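Local coordinates for protein cephalosporin acylase (Bacillus halodurans, PDB 2NLZ) that probably cleaves or transfers amide-linked acyl groups, as an Ntn-hydrolase of the gamma-glutamyltranspeptidase family, at residues D[203-207]-D[389-393]. The protein carries 1 engineered substitution. Residues are numbered along the deposited sequence; the frame is centred on the assembly and turned at random.
Sequences GHADT and GTGIA
The His204 ring lies against the backbone of Gly391, whose O sits over one face, 2.9 Å above the plane and offset toward the rim at CE1 and NE2. NE2 is badly angled for a hydrogen bond to that oxygen; the ring's strongest polar partner is Ser201, whose OG is hydrogen-bonded to His204 ND1. With CG swung anti to its own carbonyl carbon (chi1 -82°), the imidazole reaches Gly391 although its CB starts away from the loop. One helical turn on, Thr207 meets Thr390 at about a right angle, Thr207 CB beside Thr390 OG1, while CG2 faces Thr390 O. Gly203 has no side chain, and its CA lies 4.0 Å from Thr390 CA and makes a weak CA-H...O contact with Gly389 O (3.4 Å). Leu224 of helix 223-234 packs on both threonines, and Ala149 of helix 143-151 on His204. Replacing His204 with an alanine would probably leave Ser201 OG without its ring partner and open a gap beside Gly391. The contact thus illustrates how helix and loop can join by packing and one weak CA-H...O contact, while His204 and Ala393 hydrogen-bond outward, to Ser201 and Asn377, and Gly203 O accepts from Thr207 N within the helix.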
loop_
_atom_site.group_PDB
_atom_site.type_symbol
_atom_site.label_atom_id
_atom_site.label_comp_id
_atom_site.label_asym_id
_atom_site.label_seq_id
_atom_site.Cartn_x
_atom_site.Cartn_y
_atom_site.Cartn_z
ATOM N N GLY D 203 -31.071 -7.852 35.451
ATOM C CA GLY D 203 -30.509 -9.084 35.964
ATOM C C GLY D 203 -29.044 -8.913 36.313
ATOM O O GLY D 203 -28.639 -9.162 37.453
ATOM N N HIS D 204 -28.264 -8.464 35.332
ATOM C CA HIS D 204 -26.833 -8.222 35.507
ATOM C C HIS D 204 -26.537 -7.293 36.674
ATOM O O HIS D 204 -25.633 -7.555 37.461
ATOM C CB HIS D 204 -26.225 -7.645 34.232
ATOM C CG HIS D 204 -25.881 -8.675 33.202
ATOM N ND1 HIS D 204 -26.836 -9.331 32.458
ATOM C CD2 HIS D 204 -24.686 -9.147 32.779
ATOM C CE1 HIS D 204 -26.242 -10.162 31.621
ATOM N NE2 HIS D 204 -24.937 -10.074 31.801
ATOM N N ALA D 205 -27.312 -6.216 36.783
ATOM C CA ALA D 205 -27.187 -5.276 37.890
ATOM C C ALA D 205 -27.408 -5.931 39.260
ATOM O O ALA D 205 -26.577 -5.767 40.162
ATOM C CB ALA D 205 -28.140 -4.130 37.701
ATOM N N ASP D 206 -28.516 -6.669 39.392
ATOM C CA ASP D 206 -28.903 -7.334 40.643
ATOM C C ASP D 206 -27.834 -8.295 41.141
ATOM O O ASP D 206 -27.443 -8.266 42.316
ATOM C CB ASP D 206 -30.227 -8.092 40.468
ATOM C CG ASP D 206 -31.421 -7.163 40.301
ATOM O OD1 ASP D 206 -31.322 -5.980 40.688
ATOM O OD2 ASP D 206 -32.460 -7.619 39.776
ATOM N N THR D 207 -27.357 -9.136 40.233
ATOM C CA THR D 207 -26.390 -10.150 40.605
ATOM C C THR D 207 -25.007 -9.555 40.901
ATOM O O THR D 207 -24.321 -10.011 41.821
ATOM C CB THR D 207 -26.340 -11.310 39.583
ATOM O OG1 THR D 207 -25.303 -12.221 39.944
ATOM C CG2 THR D 207 -26.059 -10.804 38.227
ATOM N N GLY D 389 -33.457 -14.435 34.878
ATOM C CA GLY D 389 -33.590 -13.188 35.633
ATOM C C GLY D 389 -32.349 -12.694 36.358
ATOM O O GLY D 389 -32.404 -11.688 37.063
ATOM N N THR D 390 -31.227 -13.390 36.199
ATOM C CA THR D 390 -30.001 -12.959 36.855
ATOM C C THR D 390 -28.906 -12.523 35.899
ATOM O O THR D 390 -27.956 -11.881 36.311
ATOM C CB THR D 390 -29.454 -14.003 37.843
ATOM O OG1 THR D 390 -28.282 -13.482 38.482
ATOM C CG2 THR D 390 -29.082 -15.245 37.138
ATOM N N GLY D 391 -29.037 -12.869 34.625
ATOM C CA GLY D 391 -28.048 -12.458 33.631
ATOM C C GLY D 391 -26.706 -13.155 33.759
ATOM O O GLY D 391 -25.682 -12.650 33.283
ATOM N N ILE D 392 -26.697 -14.311 34.415
ATOM C CA ILE D 392 -25.474 -15.098 34.494
ATOM C C ILE D 392 -25.436 -16.008 33.275
ATOM O O ILE D 392 -26.111 -17.042 33.225
ATOM C CB ILE D 392 -25.374 -15.915 35.805
ATOM C CG1 ILE D 392 -25.501 -14.994 37.024
ATOM C CG2 ILE D 392 -24.055 -16.678 35.862
ATOM C CD1 ILE D 392 -25.673 -15.722 38.340
ATOM N N ALA D 393 -24.681 -15.594 32.268
ATOM C CA ALA D 393 -24.446 -16.452 31.132
ATOM C C ALA D 393 -23.333 -17.427 31.494
ATOM O O ALA D 393 -22.192 -17.025 31.744
ATOM C CB ALA D 393 -24.065 -15.634 29.932
#